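Local coordinates for DnaJ homolog subfamily C member 10 (PDB 3APQ), which reduces disulfide bonds in the endoplasmic reticulum, serving correct folding and degradation of misfolded proteins, and is represented here by its J domain and first thioredoxin domain, at residues A[3-7]-A[8-12]; A[15-18]-A[19-23]; A[50-53]-A[54-58]; A[59-62]-A[63-67]. All coordinates share one frame; numbering follows the deposited sequence. Where two conformers were deposited one is given.

How the interactions relate
All four contacts lie in the J domain and follow one another along the chain: interaction 1 covers helix 4-8 and the turn after it, interaction 2 the start of helix 16-30, interaction 3 the last turn of helix 41-55 and the link to the next helix, interaction 4 helix 58-67. Centres of successive contacts are each about 10 Å apart, and side chains of neighbouring contacts touch. Leu8 CD1 lies 3.8 Å from Ile19 CG2 and 3.7 Å from Leu55 CD1, and Phe23 CD1 3.5 Å from Tyr52 CB. Helix 58-67 packs on the rest from the surface, Tyr64 CB 3.8 Å from Val54 CG1. The redox-active Cys126-Cys129 disulfide belongs to the thioredoxin domain, outside these segments.

Interaction 1 of 4, residues A[3-7]-A[8-12]; sequences NFYSL and LGVSK
A Schellman motif closes the first, short helix of the J domain where Tyr5 meets Gly9 and Val10. Tyr5 O takes a nearly straight bond from Val10 N (3.0 Å, N-H...O 170°), and Gly9 N adds weak bonds to Tyr5 O and to Ser6 O (3.1 Å to the latter). Gly9 is the C-prime residue; its positive phi of 79° turns the chain out of the helix and is a backbone shape that glycine adopts easily. One residue earlier, Leu8 N still makes the ordinary helical bond to Phe4 O. The other end is held by a capping box: Ser6 N donates to Asn3 OD1 at 2.9 Å, approaching from above the carbonyl plane, and Asn3 N donates in return to Ser6 OG at 3.2 Å. The helix is thus capped at both termini within a few residues.

Beyond the turn, the departing loop runs past the Tyr5 ring, which has CG anti to the carbonyl carbon (chi1 -67°). Lys12 CA lies over one ring face, 3.6 Å from the Tyr5 centroid and almost on the normal, in a CH-pi contact. The lysine chain continues along this contact, its CG reaching Tyr5 CE2 at 3.8 Å. Val10 meets the ring differently, at its edge, with CG2 4.0 Å from Tyr5 CD1. Around this capped turn, Phe4 packs on Arg50 and Ala51 of helix 41-55 and stacks on Tyr64 of helix 58-67, while Leu8 and Val10 lie against Ile19 of helix 16-30.

Interaction 2 of 4, residues A[15-18]-A[19-23]; sequences SSRE and IRQAF
Arg20 N donates a helical bond to Ser16 O (2.9 Å, N-H...O 164°), among the shortest across this contact, and the guanidinium of the same arginine lies over that oxygen, off-centre and 3.8 Å from it in height, as a plain contact. The arginine is bent at chi3 (-68°), which folds its head back over the preceding turn. There the same face of the group covers Arg17 CA, 3.6 Å from its plane, while NH1 and NH2 approach Ser16 CB and Arg17 CB. This first turn of helix 16-30, the second helix of the J domain, opens with a capping box. Glu18 N donates to Ser15 OG (3.0 Å), and Ser15 N returns a bond to the anti lone pair of Glu18 OE1 (2.8 Å). Ile19 N bonds to Ser15 O, and Ile19 CG1 rests 3.4 Å from that oxygen.

Arg20 NE forms a salt bridge with Asp94, whose OD2 also accepts from Gln21 NE2, and Arg20 NH1 forms another with Glu103. An alanine here in place of Arg20 would probably leave Asp94 and Glu103 without these mates and uncover the backbone of the first turn.

Interaction 3 of 4, residues A[50-53]-A[54-58]; sequences RAYE and VLKDE
Tyr52 and Lys56 meet first through the backbone, Lys56 N donating to Tyr52 O at 2.9 Å. Leu55 N makes a straighter bond to Ala51 O (3.0 Å). Val54 N is shared: it bonds to Arg50 O at 3.2 Å and weakly to Ala51 O, which therefore receives two amides. Past these turns Asp57 N bonds back to Val54 O.

The apolar contact is a lysine chain drawn across a tyrosine ring. Tyr52, with CG anti to the backbone N (chi1 173°), brings its ring alongside the next helical turn, where Lys56 CB lies over its face in a CH-pi contact, 4.0 Å from the Tyr52 centroid and 27° off the normal. Lys56 chi1 (78°) turns the aliphatic CG back to rest against Tyr52 O and Glu53 O, so that CD reaches Tyr52 CE2 at 3.6 Å. The contact belongs to the end of helix 41-55, the third helix of the J domain, whose Tyr52 faces the second: its ring stacks with Phe23 and also meets Phe90 at a steep angle. A serine in place of Tyr52 would probably open a gap beside Phe23 and leave the aliphatic part of Lys56 without the face it lies on.

Among charged and polar groups, Glu53 OE2 stays 6.4 Å from Lys56 NZ, and the ammonium makes instead a long, weak ion pair with Asp156 of the thioredoxin domain. Arg50 NH2 forms a salt bridge with Glu69, and Asp57, at the N-cap of helix 58-67, accepts with OD2 from Leu60 N.

Interaction 4 of 4, residues A[59-62]-A[63-67]; sequences DLRK and KYDKY. Unlike the reference sequence in segment 59-62: Asp59 (reference His).
Arg61 and Asp65, one helical turn apart, are joined by a backbone bond, while their side-chain charges lie near each other without forming a salt bridge. Asp65 N donates to Arg61 O at 2.8 Å (N-H...O 163°). The same pattern runs along the helix: Lys63 N bonds to Asp59 O (3.1 Å), Tyr64 N to Leu60 O (2.9 Å) and Lys66 N to Lys62 O (3.0 Å), so each of the four carbonyls from 59 to 62 has its helical amide.

The charged heads are less simply paired. With CG anti to its carbonyl carbon (chi1 -76°), Asp65 leans its carboxylate back over the preceding turn, where CG lies 3.2 Å from Arg61 O and OD2 3.9 Å from Arg61 CG. Arg61 runs extended from CG to NE and crosses this group with the two planes 72° apart. Asp65 OD2 stays 4.2 Å from Arg61 NE and well out of the guanidinium plane, so no N-H points at it and the attraction is one of charge alone.

The hydroxyl of Tyr5 connects the pair: it accepts from Arg61 NE and is also hydrogen-bonded to Asp65 OD1. Arg61 NH2 reaches two loop carbonyls, Lys12 O and Ala14 O, and Tyr64 OH bonds to Phe4 N, satisfying an amide at the start of helix 4-8. This is the short fourth helix of the J-domain fold, packed on Val54 and Leu55 of helix 41-55 through Leu60, Arg61 and Tyr64, and bonded to helix 4-8 and the loop after it through Tyr64 and Arg61.

Interaction 1 of 4, residues A[3-7]-A[8-12]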
loop_
_atom_site.group_PDB
_atom_site.type_symbol
_atom_site.label_atom_id
_atom_site.label_comp_id
_atom_site.label_asym_id
_atom_site.label_seq_id
_atom_site.Cartn_x
_atom_site.Cartn_y
_atom_site.Cartn_z
ATOM N N ASN A 3 18.711 13.739 8.218
ATOM C CA ASN A 3 17.690 13.982 7.216
ATOM C C ASN A 3 16.668 12.881 7.365
ATOM O O ASN A 3 16.880 11.941 8.151
ATOM C CB ASN A 3 18.313 13.981 5.793
ATOM C CG ASN A 3 19.030 12.680 5.458
ATOM O OD1 ASN A 3 18.415 11.623 5.349
ATOM N ND2 ASN A 3 20.347 12.772 5.262
ATOM N N PHE A 4 15.560 12.960 6.621
ATOM C CA PHE A 4 14.487 12.003 6.840
ATOM C C PHE A 4 14.875 10.566 6.572
ATOM O O PHE A 4 14.338 9.642 7.200
ATOM C CB PHE A 4 13.226 12.370 6.018
ATOM C CG PHE A 4 12.509 13.597 6.490
ATOM C CD1 PHE A 4 12.675 14.088 7.800
ATOM C CD2 PHE A 4 11.616 14.244 5.627
ATOM C CE1 PHE A 4 12.003 15.207 8.230
ATOM C CE2 PHE A 4 10.927 15.361 6.041
ATOM C CZ PHE A 4 11.129 15.855 7.364
ATOM N N TYR A 5 15.734 10.389 5.566
ATOM C CA TYR A 5 16.239 9.077 5.186
ATOM C C TYR A 5 17.068 8.441 6.299
ATOM O O TYR A 5 16.799 7.324 6.722
ATOM C CB TYR A 5 17.074 9.250 3.912
ATOM C CG TYR A 5 16.209 9.645 2.742
ATOM C CD1 TYR A 5 15.304 8.747 2.220
ATOM C CD2 TYR A 5 16.301 10.905 2.179
ATOM C CE1 TYR A 5 14.484 9.100 1.133
ATOM C CE2 TYR A 5 15.502 11.295 1.105
ATOM C CZ TYR A 5 14.607 10.376 0.584
ATOM O OH TYR A 5 13.813 10.727 -0.469
ATOM N N SER A 6 18.085 9.166 6.773
ATOM C CA SER A 6 18.929 8.622 7.829
ATOM C C SER A 6 18.151 8.463 9.133
ATOM O O SER A 6 18.420 7.528 9.892
ATOM C CB SER A 6 20.212 9.441 7.969
ATOM O OG SER A 6 19.930 10.771 8.371
ATOM N N LEU A 7 17.126 9.299 9.363
ATOM C CA LEU A 7 16.284 9.100 10.543
ATOM C C LEU A 7 15.594 7.735 10.496
ATOM O O LEU A 7 15.481 7.011 11.518
ATOM C CB LEU A 7 15.271 10.236 10.670
ATOM C CG LEU A 7 14.536 10.338 12.018
ATOM C CD1 LEU A 7 15.467 10.627 13.237
ATOM C CD2 LEU A 7 13.407 11.412 11.904
ATOM N N LEU A 8 15.113 7.362 9.317
ATOM C CA LEU A 8 14.488 6.039 9.171
ATOM C C LEU A 8 15.494 4.911 8.940
ATOM O O LEU A 8 15.105 3.740 8.979
ATOM C CB LEU A 8 13.490 6.043 8.015
ATOM C CG LEU A 8 12.295 6.993 8.236
ATOM C CD1 LEU A 8 11.304 7.012 7.051
ATOM C CD2 LEU A 8 11.563 6.717 9.552
ATOM N N GLY A 9 16.753 5.261 8.663
ATOM C CA GLY A 9 17.831 4.265 8.437
ATOM C C GLY A 9 17.780 3.670 7.038
ATOM O O GLY A 9 18.173 2.499 6.840
ATOM N N VAL A 10 17.290 4.433 6.058
ATOM C CA VAL A 10 17.154 3.915 4.679
ATOM C C VAL A 10 17.909 4.820 3.741
ATOM O O VAL A 10 18.275 5.976 4.123
ATOM C CB VAL A 10 15.648 3.817 4.145
ATOM C CG1 VAL A 10 14.775 2.839 4.991
ATOM C CG2 VAL A 10 14.951 5.195 4.072
ATOM N N SER A 11 18.141 4.295 2.522
ATOM C CA SER A 11 18.753 5.079 1.491
ATOM C C SER A 11 17.887 6.160 0.860
ATOM O O SER A 11 16.677 6.008 0.789
ATOM C CB SER A 11 19.107 4.141 0.336
ATOM O OG SER A 11 20.213 4.685 -0.183
ATOM N N LYS A 12 18.510 7.210 0.280
ATOM C CA LYS A 12 17.718 8.188 -0.481
ATOM C C LYS A 12 16.939 7.558 -1.658
ATOM O O LYS A 12 15.882 8.064 -2.080
ATOM C CB LYS A 12 18.608 9.368 -0.916
ATOM C CG LYS A 12 17.873 10.414 -1.746
ATOM C CD LYS A 12 18.638 11.743 -1.678
ATOM C CE LYS A 12 18.147 12.768 -2.676
ATOM N NZ LYS A 12 18.637 14.142 -2.164
#

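Interaction 2 of 4, residues A[15-18]-A[19-23]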
loop_
_atom_site.group_PDB
_atom_site.type_symbol
_atom_site.label_atom_id
_atom_site.label_comp_id
_atom_site.label_asym_id
_atom_site.label_seq_id
_atom_site.Cartn_x
_atom_site.Cartn_y
_atom_site.Cartn_z
ATOM N N SER A 15 12.570 2.462 -2.000
ATOM C CA SER A 15 11.186 2.438 -2.490
ATOM C C SER A 15 10.205 2.828 -1.339
ATOM O O SER A 15 10.579 2.820 -0.184
ATOM C CB SER A 15 10.825 1.024 -2.933
ATOM O OG SER A 15 10.906 0.103 -1.849
ATOM N N SER A 16 8.924 3.055 -1.680
ATOM C CA SER A 16 7.894 3.342 -0.632
ATOM C C SER A 16 7.750 2.141 0.260
ATOM O O SER A 16 7.598 2.283 1.489
ATOM C CB SER A 16 6.550 3.673 -1.295
ATOM O OG SER A 16 6.709 4.869 -2.085
ATOM N N ARG A 17 7.814 0.943 -0.333
ATOM C CA ARG A 17 7.769 -0.270 0.486
ATOM C C ARG A 17 8.909 -0.291 1.498
ATOM O O ARG A 17 8.670 -0.575 2.665
ATOM C CB ARG A 17 7.797 -1.557 -0.362
ATOM C CG ARG A 17 7.802 -2.852 0.477
ATOM C CD ARG A 17 8.020 -4.084 -0.445
ATOM N NE ARG A 17 8.400 -5.216 0.386
ATOM C CZ ARG A 17 9.638 -5.481 0.825
ATOM N NH1 ARG A 17 10.694 -4.745 0.461
ATOM N NH2 ARG A 17 9.806 -6.512 1.636
ATOM N N GLU A 18 10.140 0.003 1.081
ATOM C CA GLU A 18 11.300 -0.043 2.039
ATOM C C GLU A 18 11.141 0.936 3.173
ATOM O O GLU A 18 11.417 0.637 4.375
ATOM C CB GLU A 18 12.631 0.224 1.295
ATOM C CG GLU A 18 13.085 -0.998 0.555
ATOM C CD GLU A 18 14.154 -0.722 -0.531
ATOM O OE1 GLU A 18 14.105 0.291 -1.258
ATOM O OE2 GLU A 18 15.038 -1.584 -0.684
ATOM N N ILE A 19 10.705 2.125 2.796
ATOM C CA ILE A 19 10.389 3.176 3.765
ATOM C C ILE A 19 9.317 2.725 4.781
ATOM O O ILE A 19 9.493 2.940 6.005
ATOM C CB ILE A 19 10.018 4.505 3.073
ATOM C CG1 ILE A 19 11.235 5.015 2.263
ATOM C CG2 ILE A 19 9.428 5.540 4.090
ATOM C CD1 ILE A 19 10.903 6.029 1.133
ATOM N N ARG A 20 8.220 2.106 4.328
ATOM C CA ARG A 20 7.242 1.585 5.303
ATOM C C ARG A 20 7.831 0.588 6.227
ATOM O O ARG A 20 7.530 0.616 7.426
ATOM C CB ARG A 20 6.034 0.892 4.624
ATOM C CG ARG A 20 5.121 1.869 3.895
ATOM C CD ARG A 20 3.790 1.181 3.421
ATOM N NE ARG A 20 4.055 0.190 2.362
ATOM C CZ ARG A 20 4.054 0.471 1.064
ATOM N NH1 ARG A 20 3.896 1.744 0.635
ATOM N NH2 ARG A 20 4.227 -0.512 0.182
ATOM N N GLN A 21 8.611 -0.337 5.684
ATOM C CA GLN A 21 9.174 -1.391 6.504
ATOM C C GLN A 21 10.119 -0.810 7.577
ATOM O O GLN A 21 10.104 -1.271 8.760
ATOM C CB GLN A 21 9.781 -2.477 5.648
ATOM C CG GLN A 21 8.587 -3.217 4.875
ATOM C CD GLN A 21 7.446 -3.637 5.879
ATOM O OE1 GLN A 21 7.717 -4.423 6.798
ATOM N NE2 GLN A 21 6.209 -3.053 5.746
ATOM N N ALA A 22 10.873 0.224 7.213
ATOM C CA ALA A 22 11.838 0.745 8.166
ATOM C C ALA A 22 11.082 1.469 9.264
ATOM O O ALA A 22 11.409 1.316 10.432
ATOM C CB ALA A 22 12.833 1.687 7.503
ATOM N N PHE A 23 10.133 2.296 8.850
ATOM C CA PHE A 23 9.222 3.016 9.778
ATOM C C PHE A 23 8.484 2.033 10.700
ATOM O O PHE A 23 8.442 2.232 11.918
ATOM C CB PHE A 23 8.269 3.947 8.982
ATOM C CG PHE A 23 7.172 4.566 9.804
ATOM C CD1 PHE A 23 7.450 5.509 10.782
ATOM C CD2 PHE A 23 5.868 4.144 9.628
ATOM C CE1 PHE A 23 6.397 6.053 11.581
ATOM C CE2 PHE A 23 4.807 4.684 10.396
ATOM C CZ PHE A 23 5.079 5.633 11.381
#

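Interaction 3 of 4, residues A[50-53]-A[54-58]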
loop_
_atom_site.group_PDB
_atom_site.type_symbol
_atom_site.label_atom_id
_atom_site.label_comp_id
_atom_site.label_asym_id
_atom_site.label_seq_id
_atom_site.Cartn_x
_atom_site.Cartn_y
_atom_site.Cartn_z
ATOM N N ARG A 50 6.706 12.220 11.352
ATOM C CA ARG A 50 6.719 13.383 10.460
ATOM C C ARG A 50 7.557 13.075 9.220
ATOM O O ARG A 50 7.126 13.382 8.079
ATOM C CB ARG A 50 7.274 14.602 11.232
ATOM C CG ARG A 50 7.513 15.821 10.479
ATOM C CD ARG A 50 7.964 16.903 11.541
ATOM N NE ARG A 50 8.242 18.184 10.911
ATOM C CZ ARG A 50 9.399 18.511 10.355
ATOM N NH1 ARG A 50 10.401 17.649 10.368
ATOM N NH2 ARG A 50 9.554 19.709 9.776
ATOM N N ALA A 51 8.718 12.462 9.452
ATOM C CA ALA A 51 9.580 11.915 8.355
ATOM C C ALA A 51 8.816 10.967 7.429
ATOM O O ALA A 51 8.774 11.165 6.202
ATOM C CB ALA A 51 10.805 11.226 8.925
ATOM N N TYR A 52 8.244 9.922 8.016
ATOM C CA TYR A 52 7.444 8.963 7.259
ATOM C C TYR A 52 6.323 9.653 6.470
ATOM O O TYR A 52 6.084 9.332 5.299
ATOM C CB TYR A 52 6.884 7.798 8.138
ATOM C CG TYR A 52 5.949 6.959 7.332
ATOM C CD1 TYR A 52 6.436 6.181 6.250
ATOM C CD2 TYR A 52 4.556 6.964 7.591
ATOM C CE1 TYR A 52 5.539 5.424 5.422
ATOM C CE2 TYR A 52 3.671 6.200 6.801
ATOM C CZ TYR A 52 4.171 5.448 5.724
ATOM O OH TYR A 52 3.296 4.752 4.930
ATOM N N GLU A 53 5.602 10.590 7.078
ATOM C CA GLU A 53 4.488 11.196 6.327
ATOM C C GLU A 53 4.932 12.032 5.123
ATOM O O GLU A 53 4.177 12.236 4.156
ATOM C CB GLU A 53 3.522 11.952 7.240
ATOM C CG GLU A 53 2.945 11.006 8.310
ATOM C CD GLU A 53 1.626 11.424 8.881
ATOM O OE1 GLU A 53 1.420 12.641 9.136
ATOM O OE2 GLU A 53 0.788 10.506 9.083
ATOM N N VAL A 54 6.157 12.526 5.165
ATOM C CA VAL A 54 6.635 13.273 4.008
ATOM C C VAL A 54 7.131 12.271 2.921
ATOM O O VAL A 54 6.740 12.349 1.742
ATOM C CB VAL A 54 7.702 14.314 4.390
ATOM C CG1 VAL A 54 8.496 14.767 3.104
ATOM C CG2 VAL A 54 7.027 15.504 5.126
ATOM N N LEU A 55 7.907 11.296 3.340
ATOM C CA LEU A 55 8.545 10.382 2.389
ATOM C C LEU A 55 7.502 9.478 1.743
ATOM O O LEU A 55 7.669 9.091 0.603
ATOM C CB LEU A 55 9.633 9.572 3.066
ATOM C CG LEU A 55 10.848 10.322 3.574
ATOM C CD1 LEU A 55 11.819 9.262 4.148
ATOM C CD2 LEU A 55 11.477 11.158 2.439
ATOM N N LYS A 56 6.417 9.174 2.452
ATOM C CA LYS A 56 5.372 8.309 1.890
ATOM C C LYS A 56 4.628 8.902 0.719
ATOM O O LYS A 56 3.998 8.173 -0.014
ATOM C CB LYS A 56 4.315 7.882 2.962
ATOM C CG LYS A 56 3.289 8.949 3.308
ATOM C CD LYS A 56 2.244 8.387 4.293
ATOM C CE LYS A 56 0.876 9.051 4.193
ATOM N NZ LYS A 56 0.086 8.859 2.919
ATOM N N ASP A 57 4.666 10.208 0.541
ATOM C CA ASP A 57 3.855 10.831 -0.489
ATOM C C ASP A 57 4.770 11.254 -1.628
ATOM O O ASP A 57 5.758 11.959 -1.390
ATOM C CB ASP A 57 3.194 12.054 0.120
ATOM C CG ASP A 57 2.397 12.855 -0.884
ATOM O OD1 ASP A 57 1.167 12.796 -0.775
ATOM O OD2 ASP A 57 2.960 13.541 -1.765
ATOM N N GLU A 58 4.460 10.849 -2.858
ATOM C CA GLU A 58 5.389 11.159 -3.966
ATOM C C GLU A 58 5.689 12.645 -4.157
ATOM O O GLU A 58 6.863 13.010 -4.334
ATOM C CB GLU A 58 4.968 10.565 -5.306
ATOM C CG GLU A 58 5.811 11.203 -6.466
ATOM C CD GLU A 58 5.513 10.630 -7.827
ATOM O OE1 GLU A 58 4.403 10.900 -8.352
ATOM O OE2 GLU A 58 6.398 9.921 -8.372
#

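Interaction 4 of 4, residues A[59-62]-A[63-67]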
loop_
_atom_site.group_PDB
_atom_site.type_symbol
_atom_site.label_atom_id
_atom_site.label_comp_id
_atom_site.label_asym_id
_atom_site.label_seq_id
_atom_site.Cartn_x
_atom_site.Cartn_y
_atom_site.Cartn_z
ATOM N N ASP A 59 4.652 13.491 -4.124
ATOM C CA ASP A 59 4.851 14.932 -4.293
ATOM C C ASP A 59 5.706 15.538 -3.186
ATOM O O ASP A 59 6.593 16.361 -3.432
ATOM C CB ASP A 59 3.500 15.670 -4.334
ATOM C CG ASP A 59 2.805 15.511 -5.650
ATOM O OD1 ASP A 59 2.782 16.505 -6.420
ATOM O OD2 ASP A 59 2.302 14.393 -5.933
ATOM N N LEU A 60 5.388 15.159 -1.949
ATOM C CA LEU A 60 6.072 15.708 -0.775
ATOM C C LEU A 60 7.524 15.222 -0.717
ATOM O O LEU A 60 8.443 15.987 -0.344
ATOM C CB LEU A 60 5.318 15.316 0.504
ATOM C CG LEU A 60 3.815 15.678 0.689
ATOM C CD1 LEU A 60 3.316 15.343 2.101
ATOM C CD2 LEU A 60 3.521 17.134 0.326
ATOM N N ARG A 61 7.736 13.937 -1.033
ATOM C CA ARG A 61 9.120 13.420 -1.105
ATOM C C ARG A 61 9.941 14.159 -2.187
ATOM O O ARG A 61 11.119 14.457 -1.995
ATOM C CB ARG A 61 9.105 11.927 -1.456
ATOM C CG ARG A 61 10.490 11.276 -1.334
ATOM C CD ARG A 61 10.339 9.760 -1.482
ATOM N NE ARG A 61 11.675 9.145 -1.483
ATOM C CZ ARG A 61 11.901 7.873 -1.795
ATOM N NH1 ARG A 61 10.895 7.057 -2.167
ATOM N NH2 ARG A 61 13.141 7.419 -1.783
ATOM N N LYS A 62 9.334 14.391 -3.349
ATOM C CA LYS A 62 10.052 15.077 -4.443
ATOM C C LYS A 62 10.511 16.473 -4.008
ATOM O O LYS A 62 11.653 16.907 -4.257
ATOM C CB LYS A 62 9.092 15.193 -5.598
ATOM C CG LYS A 62 9.691 15.772 -6.915
ATOM C CD LYS A 62 8.736 15.436 -8.090
ATOM C CE LYS A 62 8.161 14.013 -7.940
ATOM N NZ LYS A 62 6.921 13.754 -8.787
ATOM N N LYS A 63 9.588 17.161 -3.359
ATOM C CA LYS A 63 9.839 18.480 -2.811
ATOM C C LYS A 63 10.959 18.421 -1.759
ATOM O O LYS A 63 11.883 19.203 -1.820
ATOM C CB LYS A 63 8.558 19.024 -2.190
ATOM C CG LYS A 63 8.533 20.543 -2.096
ATOM C CD LYS A 63 7.275 21.068 -1.363
ATOM C CE LYS A 63 7.445 22.565 -1.045
ATOM N NZ LYS A 63 6.284 23.136 -0.276
ATOM N N TYR A 64 10.870 17.461 -0.830
ATOM C CA TYR A 64 11.903 17.262 0.186
ATOM C C TYR A 64 13.270 16.967 -0.421
ATOM O O TYR A 64 14.283 17.483 0.045
ATOM C CB TYR A 64 11.498 16.110 1.142
ATOM C CG TYR A 64 12.530 15.855 2.222
ATOM C CD1 TYR A 64 12.640 16.738 3.316
ATOM C CD2 TYR A 64 13.427 14.776 2.141
ATOM C CE1 TYR A 64 13.586 16.552 4.327
ATOM C CE2 TYR A 64 14.396 14.553 3.178
ATOM C CZ TYR A 64 14.465 15.463 4.253
ATOM O OH TYR A 64 15.337 15.318 5.325
ATOM N N ASP A 65 13.292 16.090 -1.433
ATOM C CA ASP A 65 14.537 15.743 -2.135
ATOM C C ASP A 65 15.181 16.940 -2.724
ATOM O O ASP A 65 16.403 17.105 -2.620
ATOM C CB ASP A 65 14.266 14.697 -3.211
ATOM C CG ASP A 65 14.083 13.335 -2.618
ATOM O OD1 ASP A 65 14.427 13.192 -1.420
ATOM O OD2 ASP A 65 13.645 12.388 -3.337
ATOM N N LYS A 66 14.356 17.819 -3.275
ATOM C CA LYS A 66 14.865 18.986 -3.967
ATOM C C LYS A 66 15.263 20.147 -3.059
ATOM O O LYS A 66 16.279 20.794 -3.299
ATOM C CB LYS A 66 13.829 19.456 -4.979
ATOM C CG LYS A 66 14.449 19.930 -6.256
ATOM C CD LYS A 66 13.452 19.769 -7.389
ATOM C CE LYS A 66 13.851 20.650 -8.546
ATOM N NZ LYS A 66 12.717 20.723 -9.493
ATOM N N TYR A 67 14.481 20.381 -2.012
ATOM C CA TYR A 67 14.553 21.604 -1.230
ATOM C C TYR A 67 14.733 21.417 0.278
ATOM O O TYR A 67 14.658 22.402 1.022
ATOM C CB TYR A 67 13.244 22.361 -1.413
ATOM C CG TYR A 67 12.986 22.745 -2.851
ATOM C CD1 TYR A 67 13.880 23.594 -3.517
ATOM C CD2 TYR A 67 11.867 22.238 -3.550
ATOM C CE1 TYR A 67 13.671 23.951 -4.833
ATOM C CE2 TYR A 67 11.652 22.580 -4.894
ATOM C CZ TYR A 67 12.544 23.435 -5.505
ATOM O OH TYR A 67 12.361 23.819 -6.792
#